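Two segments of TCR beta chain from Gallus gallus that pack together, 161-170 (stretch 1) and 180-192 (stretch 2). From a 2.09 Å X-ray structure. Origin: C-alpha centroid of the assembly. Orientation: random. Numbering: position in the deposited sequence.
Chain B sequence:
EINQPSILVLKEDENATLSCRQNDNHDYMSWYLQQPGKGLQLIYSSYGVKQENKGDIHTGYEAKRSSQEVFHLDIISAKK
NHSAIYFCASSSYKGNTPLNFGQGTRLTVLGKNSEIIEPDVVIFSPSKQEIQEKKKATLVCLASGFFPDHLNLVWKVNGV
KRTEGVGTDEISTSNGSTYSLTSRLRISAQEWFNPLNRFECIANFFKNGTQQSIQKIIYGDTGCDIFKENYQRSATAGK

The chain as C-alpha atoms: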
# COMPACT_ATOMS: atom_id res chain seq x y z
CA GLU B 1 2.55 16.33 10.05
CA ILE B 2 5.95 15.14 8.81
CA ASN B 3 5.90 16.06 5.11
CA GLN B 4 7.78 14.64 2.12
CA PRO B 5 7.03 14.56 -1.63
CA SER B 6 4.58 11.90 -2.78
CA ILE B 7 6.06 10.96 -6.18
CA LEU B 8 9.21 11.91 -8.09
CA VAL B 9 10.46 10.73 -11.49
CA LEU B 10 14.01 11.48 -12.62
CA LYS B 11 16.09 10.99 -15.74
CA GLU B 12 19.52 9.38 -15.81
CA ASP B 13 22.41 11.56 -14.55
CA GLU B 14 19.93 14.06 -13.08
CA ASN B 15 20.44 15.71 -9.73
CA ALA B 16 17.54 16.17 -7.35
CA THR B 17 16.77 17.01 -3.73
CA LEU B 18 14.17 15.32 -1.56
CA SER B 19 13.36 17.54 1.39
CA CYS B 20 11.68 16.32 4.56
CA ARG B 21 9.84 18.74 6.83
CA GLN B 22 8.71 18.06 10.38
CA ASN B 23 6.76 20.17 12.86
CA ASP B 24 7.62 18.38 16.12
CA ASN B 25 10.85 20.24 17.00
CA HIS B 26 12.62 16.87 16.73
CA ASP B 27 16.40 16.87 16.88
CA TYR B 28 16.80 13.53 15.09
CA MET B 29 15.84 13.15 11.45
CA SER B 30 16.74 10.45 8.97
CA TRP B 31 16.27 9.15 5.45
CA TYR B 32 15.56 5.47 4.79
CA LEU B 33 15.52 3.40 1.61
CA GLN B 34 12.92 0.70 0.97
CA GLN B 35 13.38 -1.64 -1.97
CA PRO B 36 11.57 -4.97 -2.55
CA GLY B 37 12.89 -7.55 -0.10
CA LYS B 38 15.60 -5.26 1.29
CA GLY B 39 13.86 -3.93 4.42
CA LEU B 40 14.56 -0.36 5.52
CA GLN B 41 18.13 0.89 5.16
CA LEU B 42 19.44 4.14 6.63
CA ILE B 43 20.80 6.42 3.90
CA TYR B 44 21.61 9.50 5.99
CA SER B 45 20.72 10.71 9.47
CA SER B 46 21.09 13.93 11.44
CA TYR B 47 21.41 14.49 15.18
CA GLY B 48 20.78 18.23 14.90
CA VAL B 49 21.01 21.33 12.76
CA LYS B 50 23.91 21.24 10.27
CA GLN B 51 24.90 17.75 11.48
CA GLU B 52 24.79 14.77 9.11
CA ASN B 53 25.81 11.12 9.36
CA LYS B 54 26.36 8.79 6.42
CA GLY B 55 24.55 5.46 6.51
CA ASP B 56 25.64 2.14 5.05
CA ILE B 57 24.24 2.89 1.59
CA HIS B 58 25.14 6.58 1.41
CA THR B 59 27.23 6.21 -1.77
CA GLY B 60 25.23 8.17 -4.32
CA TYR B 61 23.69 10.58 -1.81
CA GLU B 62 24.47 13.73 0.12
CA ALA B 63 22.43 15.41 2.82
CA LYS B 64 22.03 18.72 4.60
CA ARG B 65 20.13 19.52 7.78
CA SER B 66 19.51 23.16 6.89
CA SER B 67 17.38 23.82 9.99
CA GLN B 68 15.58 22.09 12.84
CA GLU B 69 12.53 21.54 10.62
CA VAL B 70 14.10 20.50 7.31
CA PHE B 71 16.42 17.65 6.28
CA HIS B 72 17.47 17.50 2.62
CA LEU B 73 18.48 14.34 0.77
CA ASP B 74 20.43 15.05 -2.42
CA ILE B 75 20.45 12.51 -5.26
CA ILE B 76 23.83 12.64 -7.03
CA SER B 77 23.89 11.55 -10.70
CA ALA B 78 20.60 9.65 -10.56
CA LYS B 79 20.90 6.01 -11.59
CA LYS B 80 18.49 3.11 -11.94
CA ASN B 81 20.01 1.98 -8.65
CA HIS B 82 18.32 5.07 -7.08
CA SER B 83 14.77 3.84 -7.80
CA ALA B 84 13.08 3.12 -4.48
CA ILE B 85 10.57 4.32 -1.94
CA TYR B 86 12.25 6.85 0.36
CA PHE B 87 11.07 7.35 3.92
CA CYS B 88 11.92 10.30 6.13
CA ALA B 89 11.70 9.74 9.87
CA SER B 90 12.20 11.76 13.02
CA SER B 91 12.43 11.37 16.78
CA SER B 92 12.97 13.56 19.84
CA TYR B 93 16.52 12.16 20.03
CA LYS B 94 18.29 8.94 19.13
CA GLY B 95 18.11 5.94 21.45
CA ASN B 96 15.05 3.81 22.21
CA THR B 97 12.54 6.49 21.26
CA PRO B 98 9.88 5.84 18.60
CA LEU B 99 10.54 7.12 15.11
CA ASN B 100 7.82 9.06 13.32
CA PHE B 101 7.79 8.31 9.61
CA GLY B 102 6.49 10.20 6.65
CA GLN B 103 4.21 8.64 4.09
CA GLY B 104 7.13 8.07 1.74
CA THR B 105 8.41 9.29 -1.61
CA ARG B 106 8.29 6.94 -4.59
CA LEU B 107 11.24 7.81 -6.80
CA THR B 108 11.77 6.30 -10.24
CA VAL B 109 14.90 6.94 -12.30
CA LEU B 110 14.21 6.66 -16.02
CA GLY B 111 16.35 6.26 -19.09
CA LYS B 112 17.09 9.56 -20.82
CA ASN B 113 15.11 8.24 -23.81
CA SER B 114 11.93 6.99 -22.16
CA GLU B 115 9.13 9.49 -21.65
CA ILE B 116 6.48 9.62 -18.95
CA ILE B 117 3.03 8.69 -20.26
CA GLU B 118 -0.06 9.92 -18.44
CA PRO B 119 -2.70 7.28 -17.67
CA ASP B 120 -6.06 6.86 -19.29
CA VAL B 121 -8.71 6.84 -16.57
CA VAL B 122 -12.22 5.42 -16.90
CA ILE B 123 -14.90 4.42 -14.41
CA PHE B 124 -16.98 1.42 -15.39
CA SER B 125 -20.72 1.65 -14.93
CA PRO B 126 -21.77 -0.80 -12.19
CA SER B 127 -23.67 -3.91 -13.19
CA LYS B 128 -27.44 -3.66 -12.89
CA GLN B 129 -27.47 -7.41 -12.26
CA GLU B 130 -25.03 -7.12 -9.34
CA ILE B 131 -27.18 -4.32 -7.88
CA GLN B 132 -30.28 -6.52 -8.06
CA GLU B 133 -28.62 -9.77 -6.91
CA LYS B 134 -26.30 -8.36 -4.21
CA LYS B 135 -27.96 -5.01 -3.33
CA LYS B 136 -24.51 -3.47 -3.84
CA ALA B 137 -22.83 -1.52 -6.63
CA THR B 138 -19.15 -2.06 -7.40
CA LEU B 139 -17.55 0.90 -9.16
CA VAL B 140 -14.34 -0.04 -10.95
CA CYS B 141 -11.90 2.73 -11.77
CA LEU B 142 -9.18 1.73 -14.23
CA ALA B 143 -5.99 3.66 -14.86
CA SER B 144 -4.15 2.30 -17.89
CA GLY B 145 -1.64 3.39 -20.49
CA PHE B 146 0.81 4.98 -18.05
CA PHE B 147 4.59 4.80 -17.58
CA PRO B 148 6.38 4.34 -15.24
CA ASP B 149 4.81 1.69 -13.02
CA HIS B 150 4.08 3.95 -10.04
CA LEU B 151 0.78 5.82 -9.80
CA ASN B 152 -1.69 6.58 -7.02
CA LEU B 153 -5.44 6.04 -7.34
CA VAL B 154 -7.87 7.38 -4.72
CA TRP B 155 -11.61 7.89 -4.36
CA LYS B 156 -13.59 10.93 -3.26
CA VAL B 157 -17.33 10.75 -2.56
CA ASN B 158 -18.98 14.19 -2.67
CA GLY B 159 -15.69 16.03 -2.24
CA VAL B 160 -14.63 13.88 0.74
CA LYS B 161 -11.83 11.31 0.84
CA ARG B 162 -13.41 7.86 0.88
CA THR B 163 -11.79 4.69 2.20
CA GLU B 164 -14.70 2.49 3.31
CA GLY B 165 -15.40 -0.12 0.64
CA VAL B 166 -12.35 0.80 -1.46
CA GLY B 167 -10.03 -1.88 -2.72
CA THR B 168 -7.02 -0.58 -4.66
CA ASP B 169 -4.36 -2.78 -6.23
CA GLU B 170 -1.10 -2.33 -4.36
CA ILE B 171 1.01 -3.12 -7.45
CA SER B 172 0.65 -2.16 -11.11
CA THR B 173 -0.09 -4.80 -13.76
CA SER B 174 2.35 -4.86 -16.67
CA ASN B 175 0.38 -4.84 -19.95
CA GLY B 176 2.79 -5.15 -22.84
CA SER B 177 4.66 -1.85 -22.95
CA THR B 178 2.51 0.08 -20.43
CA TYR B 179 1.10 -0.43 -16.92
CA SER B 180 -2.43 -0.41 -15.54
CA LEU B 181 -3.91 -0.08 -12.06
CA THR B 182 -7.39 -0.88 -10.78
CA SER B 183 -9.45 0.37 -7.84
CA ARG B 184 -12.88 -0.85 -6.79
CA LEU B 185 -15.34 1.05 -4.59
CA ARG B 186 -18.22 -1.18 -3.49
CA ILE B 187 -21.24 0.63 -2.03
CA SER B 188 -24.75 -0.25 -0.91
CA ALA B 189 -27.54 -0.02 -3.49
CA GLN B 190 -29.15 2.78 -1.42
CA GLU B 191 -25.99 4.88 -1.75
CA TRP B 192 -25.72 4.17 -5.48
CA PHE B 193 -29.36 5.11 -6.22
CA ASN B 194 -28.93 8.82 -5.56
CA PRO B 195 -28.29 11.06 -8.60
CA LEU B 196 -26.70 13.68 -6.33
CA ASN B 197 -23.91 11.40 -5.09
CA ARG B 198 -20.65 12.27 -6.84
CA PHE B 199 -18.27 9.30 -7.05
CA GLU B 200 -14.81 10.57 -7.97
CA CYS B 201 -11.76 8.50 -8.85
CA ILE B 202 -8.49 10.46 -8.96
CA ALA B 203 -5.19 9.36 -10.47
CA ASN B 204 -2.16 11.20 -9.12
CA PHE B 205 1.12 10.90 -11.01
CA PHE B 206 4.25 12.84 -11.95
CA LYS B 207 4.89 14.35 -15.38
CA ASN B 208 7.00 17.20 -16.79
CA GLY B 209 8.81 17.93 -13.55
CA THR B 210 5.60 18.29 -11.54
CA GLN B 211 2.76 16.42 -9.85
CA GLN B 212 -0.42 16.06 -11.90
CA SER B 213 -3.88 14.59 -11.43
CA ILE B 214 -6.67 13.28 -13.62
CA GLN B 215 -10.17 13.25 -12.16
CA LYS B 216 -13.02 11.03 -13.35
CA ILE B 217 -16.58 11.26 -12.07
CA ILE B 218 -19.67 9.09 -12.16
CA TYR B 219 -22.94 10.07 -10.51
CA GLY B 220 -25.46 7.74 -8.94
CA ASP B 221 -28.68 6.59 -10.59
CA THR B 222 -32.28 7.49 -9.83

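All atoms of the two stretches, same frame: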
# COMPACT_ATOMS: atom_id res chain seq x y z
N LYS B 161 -12.63 12.52 0.97
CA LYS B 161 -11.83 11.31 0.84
C LYS B 161 -12.60 10.11 1.34
O LYS B 161 -13.15 10.13 2.45
CB LYS B 161 -10.52 11.45 1.62
CG LYS B 161 -9.81 12.78 1.46
CD LYS B 161 -8.42 12.63 0.87
CE LYS B 161 -7.74 14.00 0.77
NZ LYS B 161 -6.59 14.13 1.70
N ARG B 162 -12.66 9.06 0.54
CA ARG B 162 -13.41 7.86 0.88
C ARG B 162 -12.46 6.68 0.96
O ARG B 162 -11.66 6.46 0.04
CB ARG B 162 -14.51 7.60 -0.15
CG ARG B 162 -15.22 6.26 -0.01
CD ARG B 162 -16.20 6.29 1.15
NE ARG B 162 -17.17 5.21 1.06
CZ ARG B 162 -18.44 5.37 0.67
NH1 ARG B 162 -19.25 4.33 0.62
NH2 ARG B 162 -18.89 6.57 0.34
N THR B 163 -12.57 5.91 2.03
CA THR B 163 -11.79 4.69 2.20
C THR B 163 -12.64 3.45 2.42
O THR B 163 -12.24 2.36 2.02
CB THR B 163 -10.86 4.83 3.41
OG1 THR B 163 -11.58 5.39 4.51
CG2 THR B 163 -9.68 5.72 3.09
N GLU B 164 -13.79 3.60 3.06
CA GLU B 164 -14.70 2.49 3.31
C GLU B 164 -15.19 1.90 1.99
O GLU B 164 -15.76 2.60 1.15
CB GLU B 164 -15.86 2.94 4.19
CG GLU B 164 -16.21 1.94 5.31
CD GLU B 164 -15.22 2.00 6.46
OE1 GLU B 164 -15.15 3.02 7.19
OE2 GLU B 164 -14.46 1.02 6.61
N GLY B 165 -14.98 0.59 1.82
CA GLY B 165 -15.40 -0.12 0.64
C GLY B 165 -14.47 0.01 -0.54
O GLY B 165 -14.79 -0.49 -1.62
N VAL B 166 -13.30 0.62 -0.36
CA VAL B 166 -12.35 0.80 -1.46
C VAL B 166 -11.35 -0.34 -1.42
O VAL B 166 -10.75 -0.63 -0.37
CB VAL B 166 -11.65 2.16 -1.36
CG1 VAL B 166 -10.55 2.28 -2.41
CG2 VAL B 166 -12.66 3.29 -1.52
N GLY B 167 -11.17 -1.00 -2.56
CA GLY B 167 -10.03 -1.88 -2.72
C GLY B 167 -9.17 -1.48 -3.90
O GLY B 167 -9.60 -1.59 -5.05
N THR B 168 -7.94 -1.04 -3.63
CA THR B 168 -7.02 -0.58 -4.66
C THR B 168 -5.87 -1.56 -4.79
O THR B 168 -5.31 -1.99 -3.78
CB THR B 168 -6.50 0.82 -4.34
OG1 THR B 168 -7.62 1.72 -4.18
CG2 THR B 168 -5.60 1.33 -5.45
N ASP B 169 -5.54 -1.94 -6.03
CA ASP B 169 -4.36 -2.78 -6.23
C ASP B 169 -3.13 -2.10 -5.65
O ASP B 169 -2.91 -0.90 -5.86
CB ASP B 169 -4.14 -3.04 -7.72
CG ASP B 169 -5.31 -3.75 -8.37
OD1 ASP B 169 -6.15 -4.30 -7.62
OD2 ASP B 169 -5.39 -3.75 -9.61
N GLU B 170 -2.33 -2.87 -4.92
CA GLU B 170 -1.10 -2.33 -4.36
C GLU B 170 0.00 -2.22 -5.41
O GLU B 170 0.90 -1.39 -5.27
CB GLU B 170 -0.66 -3.17 -3.17
CG GLU B 170 -1.54 -2.94 -1.94
CD GLU B 170 -1.01 -3.60 -0.68
OE1 GLU B 170 -1.65 -4.55 -0.19
OE2 GLU B 170 0.04 -3.15 -0.16
N SER B 180 -1.09 -0.77 -15.96
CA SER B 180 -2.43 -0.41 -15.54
C SER B 180 -2.57 -0.59 -14.04
O SER B 180 -1.78 -1.29 -13.40
CB SER B 180 -3.49 -1.25 -16.28
OG SER B 180 -3.54 -2.57 -15.77
N LEU B 181 -3.61 0.02 -13.48
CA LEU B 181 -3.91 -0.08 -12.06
C LEU B 181 -5.41 0.02 -11.87
O LEU B 181 -6.07 0.81 -12.55
CB LEU B 181 -3.19 1.00 -11.23
CG LEU B 181 -3.12 0.75 -9.72
CD1 LEU B 181 -2.07 -0.31 -9.39
CD2 LEU B 181 -2.84 2.04 -8.96
N THR B 182 -5.95 -0.77 -10.95
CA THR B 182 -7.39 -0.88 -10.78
C THR B 182 -7.77 -0.58 -9.34
O THR B 182 -7.09 -1.00 -8.40
CB THR B 182 -7.88 -2.29 -11.16
OG1 THR B 182 -7.51 -2.58 -12.52
CG2 THR B 182 -9.39 -2.40 -11.03
N SER B 183 -8.89 0.12 -9.16
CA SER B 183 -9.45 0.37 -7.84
C SER B 183 -10.95 0.16 -7.89
O SER B 183 -11.61 0.61 -8.83
CB SER B 183 -9.15 1.80 -7.37
OG SER B 183 -9.59 1.97 -6.03
N ARG B 184 -11.46 -0.55 -6.89
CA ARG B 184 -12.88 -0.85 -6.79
C ARG B 184 -13.44 -0.17 -5.55
O ARG B 184 -12.83 -0.25 -4.47
CB ARG B 184 -13.12 -2.36 -6.74
CG ARG B 184 -12.85 -3.04 -8.08
CD ARG B 184 -11.93 -4.25 -7.93
NE ARG B 184 -10.65 -3.90 -7.33
CZ ARG B 184 -9.48 -4.37 -7.73
NH1 ARG B 184 -9.40 -5.21 -8.76
NH2 ARG B 184 -8.37 -3.99 -7.11
N LEU B 185 -14.55 0.53 -5.71
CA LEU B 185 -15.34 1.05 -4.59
C LEU B 185 -16.69 0.35 -4.62
O LEU B 185 -17.48 0.54 -5.55
CB LEU B 185 -15.50 2.57 -4.68
CG LEU B 185 -16.59 3.19 -3.81
CD1 LEU B 185 -16.35 2.91 -2.33
CD2 LEU B 185 -16.70 4.70 -4.06
N ARG B 186 -16.95 -0.48 -3.61
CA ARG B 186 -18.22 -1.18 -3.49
C ARG B 186 -19.10 -0.47 -2.47
O ARG B 186 -18.67 -0.23 -1.34
CB ARG B 186 -18.01 -2.65 -3.09
CG ARG B 186 -19.24 -3.52 -3.37
CD ARG B 186 -18.96 -5.01 -3.22
NE ARG B 186 -19.94 -5.81 -3.98
CZ ARG B 186 -20.17 -7.10 -3.79
NH1 ARG B 186 -19.49 -7.77 -2.86
NH2 ARG B 186 -21.07 -7.74 -4.52
N ILE B 187 -20.31 -0.11 -2.89
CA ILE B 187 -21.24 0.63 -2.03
C ILE B 187 -22.59 -0.07 -2.02
O ILE B 187 -22.91 -0.88 -2.90
CB ILE B 187 -21.40 2.08 -2.51
CG1 ILE B 187 -21.95 2.09 -3.94
CG2 ILE B 187 -20.08 2.83 -2.44
CD1 ILE B 187 -22.08 3.46 -4.54
N SER B 188 -23.38 0.25 -0.99
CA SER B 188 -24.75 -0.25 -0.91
C SER B 188 -25.59 0.29 -2.07
O SER B 188 -25.30 1.35 -2.64
CB SER B 188 -25.38 0.15 0.42
OG SER B 188 -25.63 1.55 0.45
N ALA B 189 -26.62 -0.47 -2.44
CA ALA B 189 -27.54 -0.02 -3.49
C ALA B 189 -28.19 1.32 -3.14
O ALA B 189 -28.35 2.18 -4.01
CB ALA B 189 -28.61 -1.09 -3.74
N GLN B 190 -28.56 1.51 -1.86
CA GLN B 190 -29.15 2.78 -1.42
C GLN B 190 -28.22 3.96 -1.71
O GLN B 190 -28.68 5.03 -2.14
CB GLN B 190 -29.53 2.73 0.06
CG GLN B 190 -28.60 1.97 0.99
CD GLN B 190 -28.93 0.49 1.02
OE1 GLN B 190 -28.51 -0.27 0.14
NE2 GLN B 190 -29.70 0.07 2.02
N GLU B 191 -26.92 3.78 -1.50
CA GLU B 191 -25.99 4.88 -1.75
C GLU B 191 -25.79 5.10 -3.24
O GLU B 191 -25.57 6.23 -3.68
CB GLU B 191 -24.65 4.62 -1.06
CG GLU B 191 -23.67 5.78 -1.20
CD GLU B 191 -22.36 5.61 -0.43
OE1 GLU B 191 -22.11 4.53 0.14
OE2 GLU B 191 -21.56 6.58 -0.40
N TRP B 192 -25.89 4.03 -4.03
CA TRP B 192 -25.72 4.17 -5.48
C TRP B 192 -26.93 4.86 -6.11
O TRP B 192 -26.78 5.64 -7.06
CB TRP B 192 -25.49 2.81 -6.14
CG TRP B 192 -25.62 2.88 -7.63
CD1 TRP B 192 -26.60 2.30 -8.40
CD2 TRP B 192 -24.77 3.59 -8.54
NE1 TRP B 192 -26.39 2.60 -9.72
CE2 TRP B 192 -25.28 3.38 -9.84
CE3 TRP B 192 -23.62 4.36 -8.38
CZ2 TRP B 192 -24.68 3.93 -10.97
CZ3 TRP B 192 -23.02 4.91 -9.51
CH2 TRP B 192 -23.55 4.69 -10.79
O HOH W 1 -19.28 1.32 0.79

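Two salt bridges, one near each end of the contact, fasten these stretches together. In the first, Arg 162 meets Glu 191 side by side: NH1 of Arg 162 donates to OE1 of Glu 191 at 2.9 Å, and NH2 of Arg 162 donates to OE2 of Glu 191 at 2.8 Å. Both bonds are nearly linear, because the planar guanidinium presents two parallel N-H groups that match the two oxygens of a carboxylate. The same arginine is held from its own side, where its NE donates to the backbone O of Glu 164 at 3.0 Å. A water adds a further link, accepting from NH1 of Arg 162 at 3.0 Å and donating to O of Arg 186 at 2.7 Å.

The second salt bridge joins Asp 169 to Arg 184. Here NH2 of Arg 184 lies 2.3 Å from OD1 of Asp 169, a very short hydrogen bond. Asp 169 reaches only a short way from its backbone, whereas Arg 184 is long enough for its end to come back toward stretch 1. Along the way its guanidinium passes Gly 167 edge-on, and both NE and NH2 of Arg 184 make weak hydrogen bonds to O of Gly 167, each at 3.4 Å. The other carboxylate oxygen, OD2 of Asp 169, accepts weakly from N of Thr 182 at 3.3 Å.

Between these anchors the backbones form an antiparallel sheet, the strands 166-168 and 180-188 running at 169° to each other. Gly 167 and Arg 184 are a hydrogen-bonded pair: N of Gly 167 donates to O of Arg 184 at 2.6 Å, and N of Arg 184 returns a bond to O of Gly 167 at 2.8 Å. Beyond them, N of Arg 186 donates to O of Gly 165 at 2.9 Å, and N of Asp 169 to O of Thr 182 at 3.0 Å. The intervening pairs, Val 166 with Leu 185 and Thr 168 with Ser 183, are not hydrogen-bonded through their backbones and bring their CA atoms closer, to 4.3 and 4.1 Å.

These two pairs share one face of the sheet. Thr 168 OG1 and Ser 183 OG are hydrogen-bonded at 2.7 Å, as two short hydroxyl side chains on directly facing residues can be. Next along, CG2 of Val 166 packs against CD1 of Leu 185 at 3.8 Å. That same CD1 of Leu 185 lies over one face of the Arg 162 guanidinium, 4.2 Å from NE, so the flat group covers a methyl while its edge serves the carboxylate.

Glycine suits position 165, in the type II turn from Thr 163 to Val 166. The phi of Gly 165, 81°, favours glycine, and an ideal CB on Gly 165 would sit 2.5 Å from O of Arg 186, a clash. At this same end of the contact, Ser 188 caps the helix carrying Glu 191: its OG accepts from N of Glu 191 at 3.2 Å.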